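Local coordinates for protein nitrophorin Cim l NP (Cimex lectularius, PDB 2IMQ) that delivers nitric oxide bound to its heme b to the victim while the bed bug feeds, causing vasodilation, at residues 65-76 / 87-95. Numbering follows the deposited sequence.
Sequences QSLLTSKGYTKL and TVYCLEKHL. With HEM (protoporphyrin IX containing Fe), chain B.
Y89 reaches past K75 and L68 to a heme propionate, and its side chain is the one to follow. CB sits beside the carbonyl O of T74, brushes CD2 of Y73, and leaves the strand on the same sheet face as that of K75, its partner in a non-hydrogen-bonded pair. With CG anti to the backbone carbonyl carbon (chi1 -60°), the ring lies between K75 and L68. CD2 and CE2 touch CB of K75, while one ring face takes a CH-pi contact from L68 CD1, 3.4 Å from the centroid of the Y89 ring and almost on its normal. At the tip, Y89 OH donates a 2.6 Å hydrogen bond to heme O2A, which lies in the plane of the ring. K75 bends at its third torsion (chi3 76°), and K75 NZ donates a hydrogen bond to heme O1A at 3.0 Å, so one propionate is gripped through both oxygens, its negative charge probably balanced in part by the lysine.

At the other end, L91 CD2 stands over the ring centre of Y73 at 3.5 Å, a second CH-pi contact; the Y73 hydroxyl bonds to the carbonyl of P37. T74 OG1 donates to the anti lone pair of E92 OE1. On the face with T74 and C90, L76 CD2 meets L95 CD1; T74 and C90 themselves are an antiparallel hydrogen-bonded pair, with T74 N to C90 O at 2.8 Å. G72, closing the preceding helix in a Schellman motif, accepts from E92 N.

Strands 73-80 and 84-91 form a hairpin, with 73-80 outermost in the six-stranded sheet. Helix 57-70, which carries the heme ligand C60, covers its Y89 face through L68, while L76, V88 and C90 pack against strand 116-124 of the other sheet in the sandwich.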
loop_
_atom_site.group_PDB
_atom_site.type_symbol
_atom_site.label_atom_id
_atom_site.label_comp_id
_atom_site.label_asym_id
_atom_site.label_seq_id
_atom_site.Cartn_x
_atom_site.Cartn_y
_atom_site.Cartn_z
ATOM N N GLN A 65 2.881 -17.969 -5.217
ATOM C CA GLN A 65 1.945 -18.805 -6.007
ATOM C C GLN A 65 1.671 -20.122 -5.262
ATOM O O GLN A 65 0.534 -20.543 -5.187
ATOM C CB GLN A 65 2.427 -19.008 -7.460
ATOM C CG GLN A 65 2.838 -17.771 -8.244
ATOM C CD GLN A 65 1.764 -17.006 -8.997
ATOM O OE1 GLN A 65 0.716 -16.631 -8.446
ATOM N NE2 GLN A 65 2.087 -16.666 -10.267
ATOM N N SER A 66 2.686 -20.725 -4.648
ATOM C CA SER A 66 2.488 -21.900 -3.786
ATOM C C SER A 66 1.432 -21.694 -2.702
ATOM O O SER A 66 0.522 -22.516 -2.557
ATOM C CB SER A 66 3.819 -22.340 -3.115
ATOM O OG SER A 66 4.734 -22.801 -4.105
ATOM N N LEU A 67 1.520 -20.598 -1.944
ATOM C CA LEU A 67 0.576 -20.382 -0.851
ATOM C C LEU A 67 -0.817 -20.035 -1.369
ATOM O O LEU A 67 -1.829 -20.553 -0.871
ATOM C CB LEU A 67 1.089 -19.288 0.075
ATOM C CG LEU A 67 0.019 -18.758 1.039
ATOM C CD1 LEU A 67 -0.342 -19.818 2.072
ATOM C CD2 LEU A 67 0.471 -17.443 1.703
ATOM N N LEU A 68 -0.881 -19.181 -2.375
ATOM C CA LEU A 68 -2.159 -18.580 -2.735
ATOM C C LEU A 68 -3.041 -19.401 -3.663
ATOM O O LEU A 68 -4.267 -19.386 -3.528
ATOM C CB LEU A 68 -1.950 -17.154 -3.255
ATOM C CG LEU A 68 -1.430 -16.181 -2.167
ATOM C CD1 LEU A 68 -1.091 -14.879 -2.841
ATOM C CD2 LEU A 68 -2.413 -16.028 -0.999
ATOM N N THR A 69 -2.422 -20.146 -4.556
ATOM C CA THR A 69 -3.184 -21.022 -5.448
ATOM C C THR A 69 -3.961 -22.082 -4.697
ATOM O O THR A 69 -5.131 -22.269 -4.966
ATOM C CB THR A 69 -2.256 -21.668 -6.472
ATOM O OG1 THR A 69 -1.747 -20.647 -7.327
ATOM C CG2 THR A 69 -3.000 -22.577 -7.428
ATOM N N SER A 70 -3.331 -22.706 -3.717
ATOM C CA SER A 70 -4.003 -23.678 -2.827
ATOM C C SER A 70 -5.229 -23.104 -2.108
ATOM O O SER A 70 -6.170 -23.826 -1.813
ATOM C CB SER A 70 -3.016 -24.283 -1.804
ATOM O OG SER A 70 -2.524 -23.360 -0.854
ATOM N N LYS A 71 -5.234 -21.790 -1.866
ATOM C CA LYS A 71 -6.342 -21.136 -1.192
ATOM C C LYS A 71 -7.422 -20.605 -2.124
ATOM O O LYS A 71 -8.385 -20.015 -1.667
ATOM C CB LYS A 71 -5.803 -20.016 -0.281
ATOM C CG LYS A 71 -4.972 -20.543 0.900
ATOM C CD LYS A 71 -4.043 -19.521 1.500
ATOM C CE LYS A 71 -4.298 -19.269 2.992
ATOM N NZ LYS A 71 -3.828 -20.270 3.966
ATOM N N GLY A 72 -7.247 -20.788 -3.420
ATOM C CA GLY A 72 -8.233 -20.445 -4.415
ATOM C C GLY A 72 -8.059 -19.121 -5.091
ATOM O O GLY A 72 -8.961 -18.663 -5.793
ATOM N N TYR A 73 -6.896 -18.504 -4.931
ATOM C CA TYR A 73 -6.654 -17.226 -5.591
ATOM C C TYR A 73 -6.077 -17.314 -6.987
ATOM O O TYR A 73 -5.278 -18.203 -7.296
ATOM C CB TYR A 73 -5.674 -16.386 -4.757
ATOM C CG TYR A 73 -6.220 -15.977 -3.414
ATOM C CD1 TYR A 73 -5.974 -16.722 -2.294
ATOM C CD2 TYR A 73 -7.035 -14.855 -3.277
ATOM C CE1 TYR A 73 -6.497 -16.379 -1.088
ATOM C CE2 TYR A 73 -7.617 -14.534 -2.072
ATOM C CZ TYR A 73 -7.313 -15.264 -0.956
ATOM O OH TYR A 73 -7.829 -14.961 0.276
ATOM N N THR A 74 -6.466 -16.352 -7.809
ATOM C CA THR A 74 -5.900 -16.120 -9.086
ATOM C C THR A 74 -5.094 -14.796 -8.993
ATOM O O THR A 74 -5.622 -13.817 -8.531
ATOM C CB THR A 74 -7.074 -15.967 -10.097
ATOM O OG1 THR A 74 -7.714 -17.244 -10.304
ATOM C CG2 THR A 74 -6.589 -15.558 -11.455
ATOM N N LYS A 75 -3.889 -14.775 -9.539
ATOM C CA LYS A 75 -3.104 -13.524 -9.646
ATOM C C LYS A 75 -3.639 -12.752 -10.860
ATOM O O LYS A 75 -3.512 -13.227 -12.005
ATOM C CB LYS A 75 -1.623 -13.801 -9.807
ATOM C CG LYS A 75 -0.828 -12.521 -10.080
ATOM C CD LYS A 75 0.622 -12.799 -10.258
ATOM C CE LYS A 75 0.919 -13.391 -11.604
ATOM N NZ LYS A 75 2.339 -13.741 -11.673
ATOM N N LEU A 76 -4.331 -11.641 -10.626
ATOM C CA LEU A 76 -4.828 -10.791 -11.701
ATOM C C LEU A 76 -3.690 -10.116 -12.425
ATOM O O LEU A 76 -3.667 -10.019 -13.646
ATOM C CB LEU A 76 -5.842 -9.792 -11.184
ATOM C CG LEU A 76 -7.118 -10.380 -10.625
ATOM C CD1 LEU A 76 -8.117 -9.327 -10.259
ATOM C CD2 LEU A 76 -7.740 -11.387 -11.606
ATOM N N THR A 87 0.999 -6.247 -6.869
ATOM C CA THR A 87 0.364 -7.507 -7.251
ATOM C C THR A 87 -1.045 -7.491 -6.699
ATOM O O THR A 87 -1.247 -7.157 -5.531
ATOM C CB THR A 87 1.160 -8.687 -6.711
ATOM O OG1 THR A 87 2.528 -8.571 -7.113
ATOM C CG2 THR A 87 0.614 -9.992 -7.283
ATOM N N VAL A 88 -2.018 -7.965 -7.507
ATOM C CA VAL A 88 -3.382 -8.097 -7.072
ATOM C C VAL A 88 -3.833 -9.541 -7.306
ATOM O O VAL A 88 -3.656 -10.042 -8.417
ATOM C CB VAL A 88 -4.319 -7.099 -7.799
ATOM C CG1 VAL A 88 -5.689 -7.226 -7.267
ATOM C CG2 VAL A 88 -3.810 -5.658 -7.584
ATOM N N TYR A 89 -4.405 -10.139 -6.276
ATOM C CA TYR A 89 -4.971 -11.481 -6.328
ATOM C C TYR A 89 -6.450 -11.389 -6.023
ATOM O O TYR A 89 -6.908 -10.560 -5.231
ATOM C CB TYR A 89 -4.331 -12.373 -5.249
ATOM C CG TYR A 89 -2.873 -12.544 -5.339
ATOM C CD1 TYR A 89 -2.033 -11.731 -4.615
ATOM C CD2 TYR A 89 -2.300 -13.515 -6.130
ATOM C CE1 TYR A 89 -0.664 -11.894 -4.669
ATOM C CE2 TYR A 89 -0.934 -13.688 -6.183
ATOM C CZ TYR A 89 -0.096 -12.864 -5.433
ATOM O OH TYR A 89 1.264 -12.985 -5.516
ATOM N N CYS A 90 -7.228 -12.302 -6.646
ATOM C CA CYS A 90 -8.631 -12.377 -6.339
ATOM C C CYS A 90 -9.045 -13.827 -6.330
ATOM O O CYS A 90 -8.509 -14.604 -7.101
ATOM C CB CYS A 90 -9.438 -11.605 -7.380
ATOM S SG CYS A 90 -11.267 -11.518 -7.144
ATOM N N LEU A 91 -9.966 -14.184 -5.459
ATOM C CA LEU A 91 -10.480 -15.578 -5.486
ATOM C C LEU A 91 -11.045 -15.864 -6.860
ATOM O O LEU A 91 -11.837 -15.083 -7.398
ATOM C CB LEU A 91 -11.503 -15.808 -4.393
ATOM C CG LEU A 91 -10.998 -15.888 -2.943
ATOM C CD1 LEU A 91 -12.139 -15.968 -2.004
ATOM C CD2 LEU A 91 -10.011 -16.993 -2.720
ATOM N N GLU A 92 -10.599 -16.976 -7.431
ATOM C CA GLU A 92 -11.023 -17.373 -8.763
ATOM C C GLU A 92 -12.551 -17.449 -8.904
ATOM O O GLU A 92 -13.082 -17.137 -9.951
ATOM C CB GLU A 92 -10.387 -18.727 -9.084
ATOM C CG GLU A 92 -10.921 -19.411 -10.325
ATOM C CD GLU A 92 -10.746 -18.594 -11.574
ATOM O OE1 GLU A 92 -9.738 -17.846 -11.647
ATOM O OE2 GLU A 92 -11.623 -18.702 -12.466
ATOM N N LYS A 93 -13.249 -17.814 -7.847
ATOM C CA LYS A 93 -14.714 -17.936 -7.916
ATOM C C LYS A 93 -15.460 -16.628 -8.261
ATOM O O LYS A 93 -16.595 -16.659 -8.675
ATOM C CB LYS A 93 -15.255 -18.553 -6.631
ATOM C CG LYS A 93 -15.160 -17.659 -5.443
ATOM C CD LYS A 93 -16.006 -18.157 -4.306
ATOM C CE LYS A 93 -15.644 -17.451 -3.026
ATOM N NZ LYS A 93 -16.128 -18.188 -1.840
ATOM N N HIS A 94 -14.816 -15.466 -8.136
ATOM C CA HIS A 94 -15.494 -14.204 -8.417
ATOM C C HIS A 94 -15.329 -13.742 -9.867
ATOM O O HIS A 94 -15.953 -12.766 -10.291
ATOM C CB HIS A 94 -14.933 -13.139 -7.483
ATOM C CG HIS A 94 -15.161 -13.429 -6.039
ATOM N ND1 HIS A 94 -16.377 -13.836 -5.533
ATOM C CD2 HIS A 94 -14.335 -13.314 -4.977
ATOM C CE1 HIS A 94 -16.290 -13.963 -4.224
ATOM N NE2 HIS A 94 -15.061 -13.633 -3.861
ATOM N N LEU A 95 -14.454 -14.393 -10.609
ATOM C CA LEU A 95 -14.006 -13.880 -11.888
ATOM C C LEU A 95 -14.932 -14.294 -13.039
ATOM O O LEU A 95 -15.257 -15.471 -13.188
ATOM C CB LEU A 95 -12.594 -14.331 -12.197
ATOM C CG LEU A 95 -11.561 -13.957 -11.117
ATOM C CD1 LEU A 95 -10.208 -14.356 -11.620
ATOM C CD2 LEU A 95 -11.560 -12.457 -10.707
HETATM C CHA HEM B . 7.266 -10.790 -8.113
HETATM C CHB HEM B . 6.525 -9.491 -3.502
HETATM C CHC HEM B . 11.147 -8.195 -3.135
HETATM C CHD HEM B . 11.871 -9.155 -7.749
HETATM C C1A HEM B . 6.653 -10.594 -6.909
HETATM C C2A HEM B . 5.285 -10.917 -6.576
HETATM C C3A HEM B . 5.095 -10.512 -5.295
HETATM C C4A HEM B . 6.324 -9.970 -4.793
HETATM C CMA HEM B . 3.815 -10.672 -4.495
HETATM C CAA HEM B . 4.228 -11.592 -7.479
HETATM C CBA HEM B . 4.322 -13.092 -7.084
HETATM C CGA HEM B . 3.400 -13.950 -7.937
HETATM O O1A HEM B . 3.761 -14.251 -9.073
HETATM O O2A HEM B . 2.328 -14.391 -7.454
HETATM C C1B HEM B . 7.715 -9.049 -3.015
HETATM C C2B HEM B . 7.943 -8.611 -1.659
HETATM C C3B HEM B . 9.217 -8.255 -1.539
HETATM C C4B HEM B . 9.843 -8.470 -2.818
HETATM C CMB HEM B . 6.791 -8.639 -0.718
HETATM C CAB HEM B . 9.954 -7.705 -0.328
HETATM C CBB HEM B . 9.487 -7.896 0.914
HETATM C C1C HEM B . 11.807 -8.362 -4.318
HETATM C C2C HEM B . 13.172 -8.009 -4.615
HETATM C C3C HEM B . 13.373 -8.345 -5.886
HETATM C C4C HEM B . 12.134 -8.775 -6.455
HETATM C CMC HEM B . 14.242 -7.554 -3.617
HETATM C CAC HEM B . 14.674 -8.206 -6.664
HETATM C CBC HEM B . 15.273 -7.030 -6.834
HETATM C C1D HEM B . 10.684 -9.629 -8.263
HETATM C C2D HEM B . 10.480 -9.931 -9.659
HETATM C C3D HEM B . 9.087 -10.461 -9.766
HETATM C C4D HEM B . 8.537 -10.412 -8.437
HETATM C CMD HEM B . 11.497 -9.791 -10.792
HETATM C CAD HEM B . 8.443 -10.902 -11.092
HETATM C CBD HEM B . 9.156 -12.181 -11.498
HETATM C CGD HEM B . 8.396 -12.884 -12.580
HETATM O O1D HEM B . 8.894 -13.971 -13.019
HETATM O O2D HEM B . 7.322 -12.347 -12.979
HETATM N NA HEM B . 7.282 -10.033 -5.804
HETATM N NB HEM B . 8.888 -8.929 -3.707
HETATM N NC HEM B . 11.203 -8.792 -5.462
HETATM N ND HEM B . 9.503 -9.906 -7.585
HETATM FE FE HEM B . 9.269 -9.548 -5.609
HETATM O O HOH W 1 -11.760 -19.388 -5.544
#